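Local coordinates for aromatic-ring-hydroxylating dioxygenase beta subunit (Catenulispora acidiphila, PDB 6P77), which is of unknown function but belongs to the NTF2-like superfamily and may take part in polyketide biosynthesis or, on weaker grounds, in dioxygenase chemistry, at residues A[71-76]-A[103-108]; A[90-95]-A[118-123]; A[114-119]-A[135-140]. One frame throughout, in Å; residues are numbered along the deposited sequence.

Overall arrangement
All three contacts are partly buried and include antiparallel strand pairing in one mixed sheet. Contacts 1 and 2 share strand 92-105 but lie on opposite sides of the chain's centre, their own centres about 30 Å apart. Contacts 2 and 3 share Arg118 and Asp119; contact 3 is the most central, about 10 Å from the chain centre. Contact 1, on an outermost strand, mixes threonines, arginines and a bridging water; contact 2 sets a largely apolar face under a helix, Asp119 included, against a more open one mixing alanine and valines with stacked Gln94 and Arg118; contact 3 adds a carboxylate-serine bond where strand gives way to helix. Arg74 (contact 1) and Asp139 (contact 3) pair between subunits.

Contact 1: A[71-76]-A[103-108]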
loop_
_atom_site.group_PDB
_atom_site.type_symbol
_atom_site.label_atom_id
_atom_site.label_comp_id
_atom_site.label_asym_id
_atom_site.label_seq_id
_atom_site.Cartn_x
_atom_site.Cartn_y
_atom_site.Cartn_z
ATOM N N VAL A 71 3.627 1.988 23.190
ATOM C CA VAL A 71 3.579 2.456 21.855
ATOM C C VAL A 71 3.465 1.245 20.889
ATOM O O VAL A 71 3.986 0.183 21.159
ATOM C CB VAL A 71 4.876 3.251 21.598
ATOM C CG1 VAL A 71 6.083 2.366 21.795
ATOM C CG2 VAL A 71 4.977 3.784 20.184
ATOM N N GLN A 72 2.759 1.446 19.772
ATOM C CA GLN A 72 2.679 0.496 18.682
ATOM C C GLN A 72 2.972 1.210 17.366
ATOM O O GLN A 72 2.237 2.115 16.948
ATOM C CB GLN A 72 1.285 -0.145 18.623
ATOM C CG GLN A 72 1.127 -1.137 17.475
ATOM C CD GLN A 72 2.057 -2.302 17.631
ATOM O OE1 GLN A 72 1.978 -2.983 18.651
ATOM N NE2 GLN A 72 2.978 -2.522 16.656
ATOM N N ARG A 73 4.049 0.778 16.709
ATOM C CA ARG A 73 4.489 1.296 15.443
ATOM C C ARG A 73 4.035 0.319 14.341
ATOM O O ARG A 73 3.916 -0.890 14.571
ATOM C CB ARG A 73 6.015 1.527 15.500
ATOM C CG ARG A 73 6.630 2.245 14.282
ATOM C CD ARG A 73 7.898 3.088 14.535
ATOM N NE ARG A 73 8.223 3.427 15.937
ATOM C CZ ARG A 73 8.397 4.664 16.449
ATOM N NH1 ARG A 73 8.271 5.754 15.682
ATOM N NH2 ARG A 73 8.703 4.820 17.756
ATOM N N ARG A 74 3.667 0.875 13.181
ATOM C CA ARG A 74 3.384 0.110 11.962
ATOM C C ARG A 74 4.139 0.769 10.813
ATOM O O ARG A 74 4.112 1.994 10.670
ATOM C CB ARG A 74 1.895 0.071 11.622
ATOM C CG ARG A 74 1.005 -0.608 12.626
ATOM C CD ARG A 74 1.193 -2.112 12.662
ATOM N NE ARG A 74 0.544 -2.672 13.854
ATOM C CZ ARG A 74 0.826 -3.838 14.434
ATOM N NH1 ARG A 74 1.762 -4.634 13.965
ATOM N NH2 ARG A 74 0.146 -4.215 15.493
ATOM N N HIS A 75 4.844 -0.037 10.013
ATOM C CA HIS A 75 5.465 0.446 8.787
ATOM C C HIS A 75 4.679 -0.063 7.586
ATOM O O HIS A 75 4.459 -1.266 7.448
ATOM C CB HIS A 75 6.877 -0.056 8.652
ATOM C CG HIS A 75 7.799 0.404 9.731
ATOM N ND1 HIS A 75 7.780 -0.141 10.999
ATOM C CD2 HIS A 75 8.812 1.298 9.715
ATOM C CE1 HIS A 75 8.726 0.422 11.727
ATOM N NE2 HIS A 75 9.375 1.287 10.969
HETATM N N MSE A 76 4.289 0.879 6.723
HETATM C CA MSE A 76 3.520 0.601 5.523
HETATM C C MSE A 76 4.318 0.940 4.272
HETATM O O MSE A 76 4.676 2.095 4.063
HETATM C CB MSE A 76 2.230 1.393 5.599
HETATM C CG MSE A 76 1.451 0.905 6.775
HETATM SE SE MSE A 76 -0.202 1.850 7.069
HETATM C CE MSE A 76 -1.130 0.844 8.515
ATOM N N THR A 103 2.566 5.590 14.268
ATOM C CA THR A 103 2.837 5.296 15.651
ATOM C C THR A 103 1.593 5.610 16.450
ATOM O O THR A 103 1.152 6.715 16.440
ATOM C CB THR A 103 4.024 6.124 16.161
ATOM O OG1 THR A 103 5.116 5.991 15.247
ATOM C CG2 THR A 103 4.432 5.689 17.561
ATOM N N THR A 104 1.028 4.597 17.115
ATOM C CA THR A 104 -0.091 4.745 17.993
ATOM C C THR A 104 0.452 4.783 19.427
ATOM O O THR A 104 1.236 3.896 19.870
ATOM C CB THR A 104 -1.133 3.607 17.852
ATOM O OG1 THR A 104 -1.686 3.603 16.538
ATOM C CG2 THR A 104 -2.290 3.840 18.822
ATOM N N ARG A 105 0.025 5.825 20.146
ATOM C CA ARG A 105 0.309 6.014 21.546
ATOM C C ARG A 105 -0.984 6.298 22.261
ATOM O O ARG A 105 -2.003 6.546 21.625
ATOM C CB ARG A 105 1.227 7.181 21.697
ATOM C CG ARG A 105 2.653 6.882 21.354
ATOM C CD ARG A 105 3.510 8.086 21.650
ATOM N NE ARG A 105 4.815 7.956 21.018
ATOM C CZ ARG A 105 5.088 8.335 19.767
ATOM N NH1 ARG A 105 4.149 8.899 18.997
ATOM N NH2 ARG A 105 6.322 8.174 19.300
ATOM N N VAL A 106 -0.938 6.301 23.589
ATOM C CA VAL A 106 -2.137 6.543 24.399
ATOM C C VAL A 106 -2.818 7.882 24.079
ATOM O O VAL A 106 -4.047 7.996 24.156
ATOM C CB VAL A 106 -1.852 6.452 25.910
ATOM C CG1 VAL A 106 -0.784 7.457 26.341
ATOM C CG2 VAL A 106 -3.131 6.684 26.708
ATOM N N ASP A 107 -2.020 8.891 23.717
ATOM C CA ASP A 107 -2.567 10.203 23.335
ATOM C C ASP A 107 -2.800 10.405 21.841
ATOM O O ASP A 107 -3.208 11.468 21.430
ATOM C CB ASP A 107 -1.692 11.327 23.846
ATOM C CG ASP A 107 -0.355 11.326 23.212
ATOM O OD1 ASP A 107 0.168 10.233 22.891
ATOM O OD2 ASP A 107 0.184 12.433 23.031
ATOM N N GLY A 108 -2.532 9.394 21.020
ATOM C CA GLY A 108 -3.033 9.425 19.664
ATOM C C GLY A 108 -2.149 8.761 18.667
ATOM O O GLY A 108 -1.232 8.080 19.036
HETATM O O HOH W 1 -0.070 2.080 14.955
#
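Thr103 gives up the most surface here, followed by Val71 and Thr104. With chi1 at -50° the Thr103 methyl is anti to the backbone N, and there CG2 meets Val71 CG2 at 3.3 Å, the two side chains crossing at a slant. The same methyl sits 3.3 Å above the guanidinium plane of Arg105, offset toward its rim. The Thr103 hydroxyl lies over a face of the other guanidinium: OG1 is 3.2 Å from Arg73 NH1, but the angle is too poor for a hydrogen bond. Thr103 touches both guanidinium groups, whose like-charged Arg73 NH2 and Arg105 NH2 lie 4.4 Å apart. On the other face of the sheet Thr104 pairs with Gln72 through two nearly straight backbone bonds, Gln72 N to Thr104 O (2.9 Å, 169°) and Thr104 N to Gln72 O (2.8 Å). Gln72 O also accepts a bond from a water at 3.0 Å, which in turn lies 2.7 Å from Thr104 OG1, so one carbonyl is gripped twice. The hydrogen-bonded pair Gln72-Thr104 beside the non-hydrogen-bonded pair Arg73-Thr103 is antiparallel pairing, and strands 71-83 and 92-105, consecutive in the chain, form a beta hairpin at the end of the NTF2-like sheet.

Contact 2: A[90-95]-A[118-123]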
loop_
_atom_site.group_PDB
_atom_site.type_symbol
_atom_site.label_atom_id
_atom_site.label_comp_id
_atom_site.label_asym_id
_atom_site.label_seq_id
_atom_site.Cartn_x
_atom_site.Cartn_y
_atom_site.Cartn_z
ATOM N N ASP A 90 22.532 -11.100 -12.020
ATOM C CA ASP A 90 21.879 -12.369 -12.322
ATOM C C ASP A 90 21.434 -13.117 -11.055
ATOM O O ASP A 90 21.059 -14.292 -11.128
ATOM C CB ASP A 90 22.817 -13.266 -13.152
ATOM C CG ASP A 90 23.142 -12.682 -14.521
ATOM O OD1 ASP A 90 23.520 -11.493 -14.596
ATOM O OD2 ASP A 90 23.037 -13.422 -15.526
ATOM N N SER A 91 21.475 -12.440 -9.897
ATOM C CA SER A 91 21.196 -13.086 -8.610
ATOM C C SER A 91 20.998 -12.168 -7.385
ATOM O O SER A 91 20.704 -12.670 -6.299
ATOM C CB SER A 91 22.316 -14.067 -8.277
ATOM O OG SER A 91 23.541 -13.372 -8.096
ATOM N N ALA A 92 21.231 -10.853 -7.546
ATOM C CA ALA A 92 20.768 -9.859 -6.593
ATOM C C ALA A 92 19.728 -8.975 -7.266
ATOM O O ALA A 92 19.836 -8.645 -8.436
ATOM C CB ALA A 92 21.917 -9.025 -6.027
ATOM N N VAL A 93 18.707 -8.593 -6.501
ATOM C CA VAL A 93 17.656 -7.710 -6.968
ATOM C C VAL A 93 17.630 -6.439 -6.108
ATOM O O VAL A 93 17.763 -6.463 -4.884
ATOM C CB VAL A 93 16.270 -8.416 -7.045
ATOM C CG1 VAL A 93 15.849 -8.999 -5.707
ATOM C CG2 VAL A 93 15.200 -7.453 -7.512
ATOM N N GLN A 94 17.482 -5.299 -6.781
ATOM C CA GLN A 94 17.337 -4.019 -6.139
ATOM C C GLN A 94 15.856 -3.703 -6.064
ATOM O O GLN A 94 15.127 -3.943 -6.990
ATOM C CB GLN A 94 18.081 -2.985 -6.942
ATOM C CG GLN A 94 17.837 -1.566 -6.534
ATOM C CD GLN A 94 18.686 -0.632 -7.352
ATOM O OE1 GLN A 94 19.925 -0.686 -7.277
ATOM N NE2 GLN A 94 18.036 0.218 -8.149
ATOM N N ALA A 95 15.429 -3.141 -4.935
ATOM C CA ALA A 95 14.053 -2.781 -4.689
ATOM C C ALA A 95 13.979 -1.340 -4.173
ATOM O O ALA A 95 14.460 -1.044 -3.069
ATOM C CB ALA A 95 13.467 -3.735 -3.652
ATOM N N ARG A 118 15.867 2.077 -0.472
ATOM C CA ARG A 118 16.415 1.091 -1.389
ATOM C C ARG A 118 16.907 -0.173 -0.626
ATOM O O ARG A 118 17.699 -0.053 0.289
ATOM C CB ARG A 118 17.539 1.683 -2.223
ATOM C CG ARG A 118 18.217 0.579 -3.028
ATOM C CD ARG A 118 19.116 1.121 -4.078
ATOM N NE ARG A 118 18.354 1.908 -5.005
ATOM C CZ ARG A 118 18.878 2.602 -6.007
ATOM N NH1 ARG A 118 20.180 2.589 -6.228
ATOM N NH2 ARG A 118 18.083 3.314 -6.793
ATOM N N ASP A 119 16.396 -1.346 -1.019
ATOM C CA ASP A 119 16.807 -2.657 -0.529
ATOM C C ASP A 119 17.566 -3.371 -1.625
ATOM O O ASP A 119 17.250 -3.230 -2.796
ATOM C CB ASP A 119 15.604 -3.575 -0.212
ATOM C CG ASP A 119 14.930 -3.277 1.136
ATOM O OD1 ASP A 119 15.418 -2.395 1.894
ATOM O OD2 ASP A 119 13.877 -3.929 1.415
ATOM N N VAL A 120 18.551 -4.183 -1.229
ATOM C CA VAL A 120 19.196 -5.106 -2.127
ATOM C C VAL A 120 18.943 -6.469 -1.534
ATOM O O VAL A 120 19.240 -6.695 -0.378
ATOM C CB VAL A 120 20.705 -4.812 -2.321
ATOM C CG1 VAL A 120 21.379 -5.873 -3.178
ATOM C CG2 VAL A 120 20.886 -3.449 -2.967
ATOM N N LEU A 121 18.381 -7.368 -2.355
ATOM C CA LEU A 121 17.952 -8.676 -1.926
ATOM C C LEU A 121 18.753 -9.743 -2.669
ATOM O O LEU A 121 19.034 -9.600 -3.867
ATOM C CB LEU A 121 16.458 -8.849 -2.189
ATOM C CG LEU A 121 15.560 -7.826 -1.476
ATOM C CD1 LEU A 121 14.337 -7.489 -2.280
ATOM C CD2 LEU A 121 15.128 -8.325 -0.136
ATOM N N VAL A 122 19.104 -10.810 -1.942
ATOM C CA VAL A 122 19.715 -11.994 -2.496
ATOM C C VAL A 122 18.963 -13.203 -1.976
ATOM O O VAL A 122 18.097 -13.110 -1.143
ATOM C CB VAL A 122 21.220 -12.097 -2.112
ATOM C CG1 VAL A 122 22.002 -10.891 -2.606
ATOM C CG2 VAL A 122 21.383 -12.261 -0.602
ATOM N N ARG A 123 19.306 -14.363 -2.520
ATOM C CA ARG A 123 18.713 -15.638 -2.124
ATOM C C ARG A 123 19.716 -16.439 -1.273
ATOM O O ARG A 123 20.847 -16.631 -1.689
ATOM C CB ARG A 123 18.345 -16.386 -3.395
ATOM C CG ARG A 123 17.094 -17.186 -3.248
ATOM C CD ARG A 123 16.607 -17.668 -4.583
ATOM N NE ARG A 123 15.793 -16.701 -5.305
ATOM C CZ ARG A 123 14.527 -16.401 -5.025
ATOM N NH1 ARG A 123 13.893 -16.902 -3.954
ATOM N NH2 ARG A 123 13.899 -15.555 -5.823
#
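Ala92 opens the pairing by resting its CB 3.9 Å from Val122 CG1, while its CA approaches Leu121 O at 3.2 Å in a CA-H...O contact. Val93 comes next and forms a hydrogen-bonded antiparallel pair with Leu121: Val93 N to Leu121 O and Leu121 N to Val93 O are both 2.8 Å, the first at 166°. Their side chains run side by side in the same direction. Val93 chi1 of 57° places CG1 between the backbone N and the carbonyl carbon, from where it meets Leu121 CB at 3.6 Å. Gln94 turns to the opposite face and stretches out, CG anti to the backbone N, until its amide lies over the Arg118 guanidinium. The two planes are only 13° apart and NE2 stands 3.3 Å above the guanidinium centre, which is a stack; Gln94 OE1 and Arg118 NH1 are badly angled for a hydrogen bond. Arg118 finds its polar partner in Asp96, a salt bridge through NE. Ala95 closes the register with Asp119, Ala95 N to Asp119 O being 2.8 Å, and its CB is 4.1 Å from Leu121 CD1. Helix 2-23 covers the Val93-Leu121 face through Leu7, Val11 and His14; strand 71-83 borders one side of the pair, with Leu80 near Ala95, and strand 129-136 the other, where Arg134 salt-bridges Asp119.

Contact 3: A[114-119]-A[135-140]; sequences SCPVRD and WVEHDN
Arg118 and Trp135 exchange backbone hydrogen bonds (Arg118 N to Trp135 O is 3.0 Å), Val117 faces Val136 as a non-hydrogen-bonded pair, and the two segments run 152° apart, close to antiparallel. Further on, Glu137 N bonds Pro116 O at 3.0 Å, nearly in line with the carbonyl. On the face shared by Val117 and Val136, Val136 CG2 meets Val117 CG1 at 4.2 Å. This is the end of the hairpin of strands 108-123 and 129-136 in the NTF2-like sheet, where the chain leaves its strand and His138, at the N-cap position, leads into helix 139-143. The start of that helix is tied back to the sheet: Asp139 N reaches Ser114 O at 3.0 Å, and Ser114 OG donates to Asp139 OD2 at 2.7 Å, meeting that carboxylate oxygen's anti lone pair. Chi1 of 66° brings that hydroxyl round between the backbone N and the carbonyl carbon. OD2 also salt-bridges Arg74 of a third subunit, so two donors hold it. Cys115 SG stands 4.2 Å from the His138 ring centroid, obliquely at 37° from the normal. Glu137 bends back at chi2, letting OE2 take the His138 N-H from above the carboxylate plane, while OE1 salt-bridges Arg141.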
loop_
_atom_site.group_PDB
_atom_site.type_symbol
_atom_site.label_atom_id
_atom_site.label_comp_id
_atom_site.label_asym_id
_atom_site.label_seq_id
_atom_site.Cartn_x
_atom_site.Cartn_y
_atom_site.Cartn_z
ATOM N N SER A 114 7.750 9.998 6.071
ATOM C CA SER A 114 7.772 9.206 4.852
ATOM C C SER A 114 9.233 9.069 4.468
ATOM O O SER A 114 10.012 10.024 4.577
ATOM C CB SER A 114 6.938 9.799 3.700
ATOM O OG SER A 114 7.459 11.015 3.228
ATOM N N CYS A 115 9.591 7.856 4.029
ATOM C CA CYS A 115 10.953 7.457 3.767
ATOM C C CYS A 115 11.096 6.679 2.459
ATOM O O CYS A 115 10.638 5.539 2.333
ATOM C CB CYS A 115 11.424 6.576 4.937
ATOM S SG CYS A 115 11.328 7.346 6.581
ATOM N N PRO A 116 11.737 7.256 1.428
ATOM C CA PRO A 116 12.163 6.449 0.287
ATOM C C PRO A 116 13.235 5.481 0.774
ATOM O O PRO A 116 14.113 5.883 1.543
ATOM C CB PRO A 116 12.756 7.466 -0.699
ATOM C CG PRO A 116 12.887 8.739 0.022
ATOM C CD PRO A 116 12.110 8.672 1.327
ATOM N N VAL A 117 13.157 4.223 0.326
ATOM C CA VAL A 117 14.102 3.206 0.712
ATOM C C VAL A 117 14.581 2.437 -0.496
ATOM O O VAL A 117 13.784 2.128 -1.404
ATOM C CB VAL A 117 13.441 2.183 1.675
ATOM C CG1 VAL A 117 14.471 1.181 2.218
ATOM C CG2 VAL A 117 12.741 2.908 2.787
ATOM N N ARG A 118 15.867 2.077 -0.472
ATOM C CA ARG A 118 16.415 1.091 -1.389
ATOM C C ARG A 118 16.907 -0.173 -0.626
ATOM O O ARG A 118 17.699 -0.053 0.289
ATOM C CB ARG A 118 17.539 1.683 -2.223
ATOM C CG ARG A 118 18.217 0.579 -3.028
ATOM C CD ARG A 118 19.116 1.121 -4.078
ATOM N NE ARG A 118 18.354 1.908 -5.005
ATOM C CZ ARG A 118 18.878 2.602 -6.007
ATOM N NH1 ARG A 118 20.180 2.589 -6.228
ATOM N NH2 ARG A 118 18.083 3.314 -6.793
ATOM N N ASP A 119 16.396 -1.346 -1.019
ATOM C CA ASP A 119 16.807 -2.657 -0.529
ATOM C C ASP A 119 17.566 -3.371 -1.625
ATOM O O ASP A 119 17.250 -3.230 -2.796
ATOM C CB ASP A 119 15.604 -3.575 -0.212
ATOM C CG ASP A 119 14.930 -3.277 1.136
ATOM O OD1 ASP A 119 15.418 -2.395 1.894
ATOM O OD2 ASP A 119 13.877 -3.929 1.415
ATOM N N TRP A 135 18.721 0.775 2.757
ATOM C CA TRP A 135 19.203 2.136 2.813
ATOM C C TRP A 135 17.992 3.068 2.870
ATOM O O TRP A 135 17.287 3.219 1.886
ATOM C CB TRP A 135 20.087 2.438 1.614
ATOM C CG TRP A 135 21.004 3.522 1.908
ATOM C CD1 TRP A 135 20.784 4.840 1.717
ATOM C CD2 TRP A 135 22.294 3.404 2.509
ATOM N NE1 TRP A 135 21.858 5.558 2.140
ATOM C CE2 TRP A 135 22.798 4.705 2.654
ATOM C CE3 TRP A 135 23.069 2.323 2.943
ATOM C CZ2 TRP A 135 24.069 4.968 3.193
ATOM C CZ3 TRP A 135 24.322 2.578 3.503
ATOM C CH2 TRP A 135 24.813 3.895 3.608
ATOM N N VAL A 136 17.756 3.640 4.055
ATOM C CA VAL A 136 16.590 4.463 4.362
ATOM C C VAL A 136 16.956 5.929 4.294
ATOM O O VAL A 136 17.896 6.356 4.949
ATOM C CB VAL A 136 16.045 4.186 5.788
ATOM C CG1 VAL A 136 14.844 5.084 6.099
ATOM C CG2 VAL A 136 15.644 2.722 5.935
ATOM N N GLU A 137 16.216 6.689 3.483
ATOM C CA GLU A 137 16.290 8.153 3.473
ATOM C C GLU A 137 15.013 8.689 4.166
ATOM O O GLU A 137 14.016 7.974 4.241
ATOM C CB GLU A 137 16.487 8.675 2.049
ATOM C CG GLU A 137 16.568 10.191 1.969
ATOM C CD GLU A 137 17.676 10.772 2.843
ATOM O OE1 GLU A 137 18.850 10.385 2.624
ATOM O OE2 GLU A 137 17.372 11.596 3.746
ATOM N N HIS A 138 15.085 9.895 4.755
ATOM C CA HIS A 138 13.940 10.544 5.439
ATOM C C HIS A 138 13.584 11.816 4.701
ATOM O O HIS A 138 14.452 12.671 4.497
ATOM C CB HIS A 138 14.294 10.929 6.893
ATOM C CG HIS A 138 14.465 9.756 7.813
ATOM N ND1 HIS A 138 14.503 9.888 9.182
ATOM C CD2 HIS A 138 14.599 8.431 7.561
ATOM C CE1 HIS A 138 14.653 8.696 9.733
ATOM N NE2 HIS A 138 14.707 7.794 8.771
ATOM N N ASP A 139 12.308 11.962 4.325
ATOM C CA ASP A 139 11.876 13.133 3.551
ATOM C C ASP A 139 11.972 14.444 4.305
ATOM O O ASP A 139 12.176 15.490 3.677
ATOM C CB ASP A 139 10.490 12.943 2.927
ATOM C CG ASP A 139 10.508 11.977 1.716
ATOM O OD1 ASP A 139 11.539 11.860 1.008
ATOM O OD2 ASP A 139 9.465 11.363 1.450
ATOM N N ASN A 140 11.850 14.399 5.641
ATOM C CA ASN A 140 12.119 15.594 6.468
ATOM C C ASN A 140 13.583 16.054 6.383
ATOM O O ASN A 140 13.840 17.248 6.293
ATOM C CB ASN A 140 11.541 15.562 7.914
ATOM C CG ASN A 140 11.657 14.227 8.590
ATOM O OD1 ASN A 140 12.623 13.484 8.417
ATOM N ND2 ASN A 140 10.665 13.913 9.365
#